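Local atomic coordinates of transglutaminase-like enzymes, putative cysteine protease (Cytophaga hutchinsonii, PDB entry 3ISR), a protein that is a putative cysteine protease of the transglutaminase-like superfamily, probably hydrolysing peptide or related amide bonds through a cysteine nucleophile. Residues L147-W152 with I189-A194; V180-A185 with A199-G204; I227-T232 with F280-N285. All coordinates share one frame; numbering follows the deposited sequence.

Contact 1. Residues L147-W152 with I189-A194; sequences LAITDW and IALCRA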
loop_
_atom_site.group_PDB
_atom_site.type_symbol
_atom_site.label_atom_id
_atom_site.label_comp_id
_atom_site.label_asym_id
_atom_site.label_seq_id
_atom_site.Cartn_x
_atom_site.Cartn_y
_atom_site.Cartn_z
ATOM N N LEU B 147 -11.061 19.755 -16.530
ATOM C CA LEU B 147 -12.418 19.334 -16.727
ATOM C C LEU B 147 -12.471 17.856 -17.118
ATOM O O LEU B 147 -13.347 17.125 -16.637
ATOM C CB LEU B 147 -13.105 20.215 -17.780
ATOM C CG LEU B 147 -14.595 19.953 -17.938
ATOM C CD1 LEU B 147 -15.341 20.294 -16.651
ATOM C CD2 LEU B 147 -15.147 20.751 -19.148
ATOM N N ALA B 148 -11.527 17.410 -17.950
ATOM C CA ALA B 148 -11.458 15.997 -18.317
ATOM C C ALA B 148 -11.150 15.106 -17.111
ATOM O O ALA B 148 -11.648 13.967 -17.024
ATOM C CB ALA B 148 -10.426 15.763 -19.404
ATOM N N ILE B 149 -10.310 15.616 -16.210
ATOM C CA ILE B 149 -10.001 14.906 -14.972
ATOM C C ILE B 149 -11.288 14.729 -14.173
ATOM O O ILE B 149 -11.608 13.621 -13.717
ATOM C CB ILE B 149 -8.927 15.658 -14.133
ATOM C CG1 ILE B 149 -7.550 15.460 -14.774
ATOM C CG2 ILE B 149 -8.909 15.157 -12.639
ATOM C CD1 ILE B 149 -6.470 16.375 -14.211
ATOM N N THR B 150 -12.038 15.822 -14.059
ATOM C CA THR B 150 -13.247 15.888 -13.255
ATOM C C THR B 150 -14.293 14.950 -13.835
ATOM O O THR B 150 -14.971 14.218 -13.096
ATOM C CB THR B 150 -13.753 17.355 -13.199
ATOM O OG1 THR B 150 -12.734 18.166 -12.593
ATOM C CG2 THR B 150 -15.010 17.467 -12.375
ATOM N N ASP B 151 -14.417 14.956 -15.159
ATOM C CA ASP B 151 -15.378 14.085 -15.822
ATOM C C ASP B 151 -14.947 12.610 -15.729
ATOM O O ASP B 151 -15.786 11.728 -15.491
ATOM C CB ASP B 151 -15.608 14.518 -17.281
ATOM C CG ASP B 151 -16.375 15.852 -17.394
ATOM O OD1 ASP B 151 -16.982 16.309 -16.382
ATOM O OD2 ASP B 151 -16.373 16.446 -18.507
ATOM N N TRP B 152 -13.653 12.337 -15.898
ATOM C CA TRP B 152 -13.166 10.963 -15.743
ATOM C C TRP B 152 -13.526 10.415 -14.347
ATOM O O TRP B 152 -14.026 9.312 -14.232
ATOM C CB TRP B 152 -11.652 10.853 -16.000
ATOM C CG TRP B 152 -11.191 9.424 -15.988
ATOM C CD1 TRP B 152 -11.107 8.578 -17.053
ATOM C CD2 TRP B 152 -10.805 8.659 -14.831
ATOM N NE1 TRP B 152 -10.672 7.338 -16.637
ATOM C CE2 TRP B 152 -10.494 7.359 -15.276
ATOM C CE3 TRP B 152 -10.697 8.955 -13.464
ATOM C CZ2 TRP B 152 -10.059 6.349 -14.402
ATOM C CZ3 TRP B 152 -10.274 7.947 -12.588
ATOM C CH2 TRP B 152 -9.970 6.657 -13.065
ATOM N N ILE B 189 -7.450 16.575 -7.090
ATOM C CA ILE B 189 -6.251 17.351 -6.700
ATOM C C ILE B 189 -4.993 16.587 -7.080
ATOM O O ILE B 189 -4.083 17.146 -7.704
ATOM C CB ILE B 189 -6.231 17.632 -5.188
ATOM C CG1 ILE B 189 -7.335 18.620 -4.812
ATOM C CG2 ILE B 189 -4.875 18.221 -4.763
ATOM C CD1 ILE B 189 -7.705 18.558 -3.338
ATOM N N ALA B 190 -4.948 15.301 -6.739
ATOM C CA ALA B 190 -3.747 14.517 -7.027
ATOM C C ALA B 190 -3.464 14.469 -8.511
ATOM O O ALA B 190 -2.326 14.614 -8.920
ATOM C CB ALA B 190 -3.861 13.089 -6.465
ATOM N N LEU B 191 -4.497 14.231 -9.312
ATOM C CA LEU B 191 -4.313 14.143 -10.761
ATOM C C LEU B 191 -3.911 15.475 -11.373
ATOM O O LEU B 191 -3.073 15.508 -12.271
ATOM C CB LEU B 191 -5.565 13.547 -11.428
ATOM C CG LEU B 191 -5.852 12.069 -11.094
ATOM C CD1 LEU B 191 -7.273 11.696 -11.519
ATOM C CD2 LEU B 191 -4.822 11.109 -11.748
ATOM N N CYS B 192 -4.469 16.582 -10.874
ATOM C CA CYS B 192 -4.017 17.916 -11.323
ATOM C C CYS B 192 -2.549 18.153 -11.018
ATOM O O CYS B 192 -1.781 18.544 -11.891
ATOM C CB CYS B 192 -4.790 19.022 -10.634
ATOM S SG CYS B 192 -6.437 19.264 -11.266
ATOM N N ARG B 193 -2.161 17.948 -9.760
ATOM C CA ARG B 193 -0.766 18.167 -9.396
ATOM C C ARG B 193 0.172 17.260 -10.183
ATOM O O ARG B 193 1.302 17.649 -10.500
ATOM C CB ARG B 193 -0.545 17.936 -7.902
ATOM C CG ARG B 193 -1.253 18.948 -7.031
ATOM C CD ARG B 193 -0.840 18.775 -5.566
ATOM N NE ARG B 193 -1.670 19.641 -4.722
ATOM C CZ ARG B 193 -2.054 19.335 -3.493
ATOM N NH1 ARG B 193 -1.638 18.188 -2.934
ATOM N NH2 ARG B 193 -2.859 20.170 -2.834
ATOM N N ALA B 194 -0.288 16.051 -10.487
ATOM C CA ALA B 194 0.545 15.091 -11.233
ATOM C C ALA B 194 0.884 15.646 -12.612
ATOM O O ALA B 194 1.914 15.292 -13.208
ATOM C CB ALA B 194 -0.192 13.755 -11.343
#
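I149 reaches across to L191 and C192, joining helix 142-156 to helix 181-194, two helices of the transglutaminase-like core. The closest backbone approach is between I149 and L191, whose CA atoms lie 7.1 Å apart, and one isoleucine supplies most of the first helix's share of the contact. Its two branches do different work. CG2 stands anti to the backbone N and comes to 3.9 Å from L191 CB, with L191 CD1 at much the same distance. CG1, placed on the side of the N by a chi1 of -75°, continues extended to CD1, which ends over the backbone of the second helix, 3.9 Å from C192 N. The side chains here meet through apolar atoms and the sulfur: the isoleucine and leucine slant past each other, while F136 and L195 also touch I149, and L131 covers L191. Cut back to an alanine, this position is likely to leave a gap in front of L191 CB and C192 SG. Toward W152 the contact thins out. Its CB is directed toward the second helix, but W152 CE3 stays 4.8 Å from L191 CD1, and W152, a partly exposed residue, packs on E135 and R177. Farther round the same helix, A148 and D151 are also partly exposed, and D151 pairs in a salt bridge with R233 instead of taking part here. On the buried side, the last piece of the fit is sulfur against methyl: C192 SG lies 4.1 Å from I149 CD1.

Contact 2. Residues V180-A185 with A199-G204; sequences VCRDFA and ARYFTG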
loop_
_atom_site.group_PDB
_atom_site.type_symbol
_atom_site.label_atom_id
_atom_site.label_comp_id
_atom_site.label_asym_id
_atom_site.label_seq_id
_atom_site.Cartn_x
_atom_site.Cartn_y
_atom_site.Cartn_z
ATOM N N VAL B 180 -16.626 9.040 -1.300
ATOM C CA VAL B 180 -17.584 10.112 -1.067
ATOM C C VAL B 180 -16.866 11.413 -1.434
ATOM O O VAL B 180 -15.762 11.363 -2.002
ATOM C CB VAL B 180 -18.109 10.115 0.384
ATOM C CG1 VAL B 180 -19.080 8.929 0.615
ATOM C CG2 VAL B 180 -16.949 10.084 1.399
ATOM N N CYS B 181 -17.461 12.567 -1.154
ATOM C CA CYS B 181 -16.893 13.799 -1.714
ATOM C C CYS B 181 -15.414 14.023 -1.349
ATOM O O CYS B 181 -14.644 14.455 -2.187
ATOM C CB CYS B 181 -17.748 15.027 -1.377
ATOM S SG CYS B 181 -17.935 15.388 0.363
ATOM N N ARG B 182 -15.023 13.753 -0.102
ATOM C CA ARG B 182 -13.616 13.941 0.302
ATOM C C ARG B 182 -12.638 13.197 -0.625
ATOM O O ARG B 182 -11.570 13.716 -1.014
ATOM C CB ARG B 182 -13.455 13.460 1.744
ATOM C CG ARG B 182 -12.039 13.475 2.346
ATOM C CD ARG B 182 -12.194 12.862 3.758
ATOM N NE ARG B 182 -11.022 12.949 4.626
ATOM C CZ ARG B 182 -9.955 12.135 4.577
ATOM N NH1 ARG B 182 -9.849 11.179 3.638
ATOM N NH2 ARG B 182 -8.975 12.306 5.466
ATOM N N ASP B 183 -13.036 11.990 -1.004
ATOM C CA ASP B 183 -12.220 11.145 -1.858
ATOM C C ASP B 183 -12.187 11.637 -3.300
ATOM O O ASP B 183 -11.150 11.559 -3.953
ATOM C CB ASP B 183 -12.754 9.709 -1.800
ATOM C CG ASP B 183 -12.894 9.193 -0.372
ATOM O OD1 ASP B 183 -11.886 9.164 0.375
ATOM O OD2 ASP B 183 -14.026 8.860 0.036
ATOM N N PHE B 184 -13.326 12.092 -3.820
ATOM C CA PHE B 184 -13.386 12.649 -5.173
ATOM C C PHE B 184 -12.531 13.914 -5.261
ATOM O O PHE B 184 -11.849 14.152 -6.261
ATOM C CB PHE B 184 -14.834 13.009 -5.546
ATOM C CG PHE B 184 -15.691 11.843 -5.981
ATOM C CD1 PHE B 184 -15.954 10.774 -5.120
ATOM C CD2 PHE B 184 -16.318 11.863 -7.219
ATOM C CE1 PHE B 184 -16.785 9.715 -5.511
ATOM C CE2 PHE B 184 -17.169 10.799 -7.624
ATOM C CZ PHE B 184 -17.404 9.736 -6.771
ATOM N N ALA B 185 -12.562 14.735 -4.215
ATOM C CA ALA B 185 -11.754 15.959 -4.188
ATOM C C ALA B 185 -10.272 15.608 -4.155
ATOM O O ALA B 185 -9.457 16.175 -4.909
ATOM C CB ALA B 185 -12.106 16.792 -2.965
ATOM N N ALA B 199 -3.360 22.738 -7.367
ATOM C CA ALA B 199 -4.747 22.428 -6.973
ATOM C C ALA B 199 -4.858 22.388 -5.471
ATOM O O ALA B 199 -3.888 22.052 -4.794
ATOM C CB ALA B 199 -5.189 21.108 -7.568
ATOM N N ARG B 200 -6.034 22.737 -4.943
ATOM C CA ARG B 200 -6.202 22.742 -3.508
ATOM C C ARG B 200 -7.589 22.202 -3.124
ATOM O O ARG B 200 -8.506 22.156 -3.944
ATOM C CB ARG B 200 -5.988 24.153 -2.936
ATOM C CG ARG B 200 -7.073 25.179 -3.396
ATOM C CD ARG B 200 -6.755 26.595 -2.915
ATOM N NE ARG B 200 -7.909 27.469 -3.119
ATOM C CZ ARG B 200 -7.902 28.785 -2.953
ATOM N NH1 ARG B 200 -6.795 29.423 -2.574
ATOM N NH2 ARG B 200 -9.019 29.476 -3.159
ATOM N N TYR B 201 -7.707 21.820 -1.868
ATOM C CA TYR B 201 -8.918 21.245 -1.317
ATOM C C TYR B 201 -9.866 22.359 -0.850
ATOM O O TYR B 201 -9.424 23.350 -0.266
ATOM C CB TYR B 201 -8.464 20.394 -0.140
ATOM C CG TYR B 201 -9.490 19.521 0.530
ATOM C CD1 TYR B 201 -9.909 18.336 -0.066
ATOM C CD2 TYR B 201 -9.959 19.833 1.810
ATOM C CE1 TYR B 201 -10.810 17.488 0.579
ATOM C CE2 TYR B 201 -10.874 18.999 2.462
ATOM C CZ TYR B 201 -11.288 17.829 1.823
ATOM O OH TYR B 201 -12.170 16.972 2.429
ATOM N N PHE B 202 -11.163 22.178 -1.105
ATOM C CA PHE B 202 -12.194 23.171 -0.762
ATOM C C PHE B 202 -13.286 22.460 0.049
ATOM O O PHE B 202 -13.792 21.427 -0.373
ATOM C CB PHE B 202 -12.763 23.753 -2.073
ATOM C CG PHE B 202 -13.932 24.737 -1.890
ATOM C CD1 PHE B 202 -13.758 26.090 -2.132
ATOM C CD2 PHE B 202 -15.190 24.288 -1.517
ATOM C CE1 PHE B 202 -14.833 27.003 -1.985
ATOM C CE2 PHE B 202 -16.275 25.187 -1.368
ATOM C CZ PHE B 202 -16.077 26.547 -1.611
ATOM N N THR B 203 -13.630 23.002 1.211
ATOM C CA THR B 203 -14.790 22.497 1.968
ATOM C C THR B 203 -15.832 23.589 2.094
ATOM O O THR B 203 -15.485 24.762 2.174
ATOM C CB THR B 203 -14.420 21.993 3.361
ATOM O OG1 THR B 203 -13.793 23.048 4.118
ATOM C CG2 THR B 203 -13.439 20.826 3.239
ATOM N N GLY B 204 -17.103 23.207 2.148
ATOM C CA GLY B 204 -18.134 24.202 2.297
ATOM C C GLY B 204 -19.491 23.666 2.664
ATOM O O GLY B 204 -19.715 22.443 2.723
#
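The first turns of helix 181-194, the helix that in transglutaminase-like proteins carries the nucleophilic cysteine near its N terminus, meet strand 199-206 through R182, A185 and Y201. C181 lies in the first turn and touches H215, consistent with that role. Y201 does the bridging. With its CG anti to the backbone N (chi1 -172°), the phenol extends from the strand along the helix. A185 CB sits 3.8 Å from Y201 CE1, approaching the ring obliquely, and R182 O lies near the ring plane, at its edge. Farther out, Y201 OH rests 3.5 Å from R182 CG, so the hydroxyl meets the arginine's aliphatic stem. From there the extended chain carries the guanidinium away, its plane 77° from that of the phenol, to bond T168 O through NH1 and to form a cation-pi contact with Y122. H186 brings a further ring up to Y201. The helix start is fixed separately: V180 N, at the N-cap position, donates to the anti lone pair of D183 OD2 at 2.9 Å and 171°, and T164 OG1 bonds the same oxygen. Segments 180-185 and 199-204 thus meet by van der Waals fit, while R193 NH2, at the far end of the helix, supplies a polar link to A199 O; here the tyrosine touches only the arginine's stem, leaving its charge to T168 and Y122.

Contact 3. Residues I227-T232 with F280-N285; sequences IIFDAT and FWYDKN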
loop_
_atom_site.group_PDB
_atom_site.type_symbol
_atom_site.label_atom_id
_atom_site.label_comp_id
_atom_site.label_asym_id
_atom_site.label_seq_id
_atom_site.Cartn_x
_atom_site.Cartn_y
_atom_site.Cartn_z
ATOM N N ILE B 227 -10.126 28.044 -9.965
ATOM C CA ILE B 227 -11.360 27.669 -10.617
ATOM C C ILE B 227 -11.877 26.437 -9.888
ATOM O O ILE B 227 -11.137 25.472 -9.725
ATOM C CB ILE B 227 -11.143 27.302 -12.099
ATOM C CG1 ILE B 227 -10.448 28.443 -12.887
ATOM C CG2 ILE B 227 -12.474 26.899 -12.763
ATOM C CD1 ILE B 227 -11.202 29.801 -12.908
ATOM N N ILE B 228 -13.147 26.466 -9.498
ATOM C CA ILE B 228 -13.735 25.375 -8.732
ATOM C C ILE B 228 -14.247 24.217 -9.591
ATOM O O ILE B 228 -14.796 24.424 -10.681
ATOM C CB ILE B 228 -14.845 25.899 -7.779
ATOM C CG1 ILE B 228 -15.137 24.836 -6.699
ATOM C CG2 ILE B 228 -16.100 26.316 -8.546
ATOM C CD1 ILE B 228 -15.490 25.423 -5.345
ATOM N N PHE B 229 -14.073 22.991 -9.094
ATOM C CA PHE B 229 -14.496 21.777 -9.810
ATOM C C PHE B 229 -15.050 20.787 -8.800
ATOM O O PHE B 229 -14.591 20.745 -7.669
ATOM C CB PHE B 229 -13.314 21.105 -10.504
ATOM C CG PHE B 229 -12.762 21.887 -11.659
ATOM C CD1 PHE B 229 -13.207 21.644 -12.952
ATOM C CD2 PHE B 229 -11.790 22.864 -11.448
ATOM C CE1 PHE B 229 -12.688 22.379 -14.040
ATOM C CE2 PHE B 229 -11.276 23.613 -12.519
ATOM C CZ PHE B 229 -11.725 23.367 -13.814
ATOM N N ASP B 230 -16.006 19.962 -9.208
ATOM C CA ASP B 230 -16.587 18.995 -8.279
ATOM C C ASP B 230 -16.961 17.752 -9.049
ATOM O O ASP B 230 -17.999 17.716 -9.697
ATOM C CB ASP B 230 -17.820 19.593 -7.572
ATOM C CG ASP B 230 -18.528 18.603 -6.666
ATOM O OD1 ASP B 230 -18.028 17.487 -6.432
ATOM O OD2 ASP B 230 -19.635 18.933 -6.184
ATOM N N ALA B 231 -16.112 16.735 -8.965
ATOM C CA ALA B 231 -16.312 15.505 -9.708
ATOM C C ALA B 231 -17.488 14.671 -9.231
ATOM O O ALA B 231 -17.874 13.734 -9.932
ATOM C CB ALA B 231 -15.027 14.661 -9.731
ATOM N N THR B 232 -18.080 14.994 -8.077
ATOM C CA THR B 232 -19.288 14.250 -7.652
ATOM C C THR B 232 -20.512 14.651 -8.464
ATOM O O THR B 232 -21.474 13.891 -8.556
ATOM C CB THR B 232 -19.661 14.438 -6.149
ATOM O OG1 THR B 232 -20.094 15.787 -5.918
ATOM C CG2 THR B 232 -18.483 14.077 -5.228
ATOM N N PHE B 280 -25.634 26.914 -11.483
ATOM C CA PHE B 280 -24.568 26.929 -12.471
ATOM C C PHE B 280 -23.932 25.544 -12.524
ATOM O O PHE B 280 -23.522 25.011 -11.493
ATOM C CB PHE B 280 -23.503 27.966 -12.102
ATOM C CG PHE B 280 -22.388 28.055 -13.096
ATOM C CD1 PHE B 280 -22.385 29.050 -14.065
ATOM C CD2 PHE B 280 -21.341 27.133 -13.071
ATOM C CE1 PHE B 280 -21.357 29.122 -14.989
ATOM C CE2 PHE B 280 -20.311 27.199 -13.990
ATOM C CZ PHE B 280 -20.309 28.192 -14.947
ATOM N N TRP B 281 -23.849 24.974 -13.725
ATOM C CA TRP B 281 -23.144 23.705 -13.926
ATOM C C TRP B 281 -22.212 23.859 -15.111
ATOM O O TRP B 281 -22.525 24.606 -16.035
ATOM C CB TRP B 281 -24.142 22.606 -14.266
ATOM C CG TRP B 281 -25.194 22.336 -13.223
ATOM C CD1 TRP B 281 -26.459 22.861 -13.173
ATOM C CD2 TRP B 281 -25.080 21.447 -12.100
ATOM N NE1 TRP B 281 -27.138 22.356 -12.086
ATOM C CE2 TRP B 281 -26.318 21.485 -11.412
ATOM C CE3 TRP B 281 -24.055 20.616 -11.613
ATOM C CZ2 TRP B 281 -26.559 20.730 -10.253
ATOM C CZ3 TRP B 281 -24.295 19.862 -10.454
ATOM C CH2 TRP B 281 -25.541 19.925 -9.794
ATOM N N TYR B 282 -21.087 23.144 -15.120
ATOM C CA TYR B 282 -20.256 23.118 -16.327
ATOM C C TYR B 282 -20.859 22.193 -17.382
ATOM O O TYR B 282 -21.567 21.232 -17.069
ATOM C CB TYR B 282 -18.824 22.630 -16.039
ATOM C CG TYR B 282 -17.988 23.519 -15.147
ATOM C CD1 TYR B 282 -17.981 24.910 -15.306
ATOM C CD2 TYR B 282 -17.171 22.964 -14.162
ATOM C CE1 TYR B 282 -17.194 25.715 -14.483
ATOM C CE2 TYR B 282 -16.378 23.760 -13.352
ATOM C CZ TYR B 282 -16.403 25.139 -13.509
ATOM O OH TYR B 282 -15.629 25.945 -12.704
ATOM N N ASP B 283 -20.552 22.488 -18.637
ATOM C CA ASP B 283 -20.781 21.558 -19.730
ATOM C C ASP B 283 -19.457 21.492 -20.480
ATOM O O ASP B 283 -18.838 22.535 -20.723
ATOM C CB ASP B 283 -21.910 22.054 -20.633
ATOM N N LYS B 284 -19.012 20.279 -20.828
ATOM C CA LYS B 284 -17.706 20.083 -21.484
ATOM C C LYS B 284 -17.458 21.048 -22.655
ATOM O O LYS B 284 -16.298 21.309 -23.028
ATOM C CB LYS B 284 -17.538 18.630 -21.948
ATOM N N ASN B 285 -18.561 21.578 -23.197
ATOM C CA ASN B 285 -18.575 22.433 -24.390
ATOM C C ASN B 285 -18.710 23.941 -24.110
ATOM O O ASN B 285 -19.010 24.728 -25.012
ATOM C CB ASN B 285 -19.689 21.967 -25.327
ATOM C CG ASN B 285 -19.484 20.542 -25.812
ATOM O OD1 ASN B 285 -18.493 20.236 -26.481
ATOM N ND2 ASN B 285 -20.424 19.663 -25.478
#
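Strand residues I227-F229 pass into a turn beside the irregular segment 280-285, with the CA atoms of F229 and Y282 8.8 Å apart at the nearest point. Y282 spans that distance. Its hydroxyl donates to I228 O at 2.7 Å, in the carbonyl plane and with a C=O...donor angle of 155°, and the carbonyl oxygen in turn lies in the plane of the tyrosine ring, at its edge. L290 N also bonds the hydroxyl, so two polar partners fix the end of the ring. The I227 methyl packs against this same end, CG2 coming to 3.3 Å from Y282 OH, whereas F229 CD1 meets the ring itself, 3.8 Å from Y282 CE2. The two aromatic planes are inclined at 48°. F229 CG lies beside its backbone N (chi1 -69°), which brings the phenyl round to the tyrosine, and T150 and V146 of helix 142-156 pack on the same phenyl. Beyond the strand, D230 OD1 receives both T232 N (3.0 Å) and T232 OG1 (2.7 Å) from one face of the carboxylate, while D230 OD2 bonds H215 NE2. This Asx turn after the strand, presenting an aspartate to a histidine, is consistent with the Cys-His-Asp triad of transglutaminase-like enzymes.

In the fold
After the N-terminal strands and helix 129-136, the chain forms helix 142-156, and contact 1 closes a 36-residue loop by bringing helix 181-194 back against it. Contact 2 opens within that loop, at the start of the second helix, and closes across 13 intervening residues on strand 199-206, so contacts 1 and 2 cross and share this helix. R193 and A199 join them directly. Contact 3 follows in series: its 47-residue loop carries strands 240-246, 255-258 and 261-272 before segment 280-285 returns to the edge strand 225-229 of the sheet that contact 2 also reaches. T150 packs on F229 and A231, and F184 on A231 and T232, tying both helices to the end of that strand.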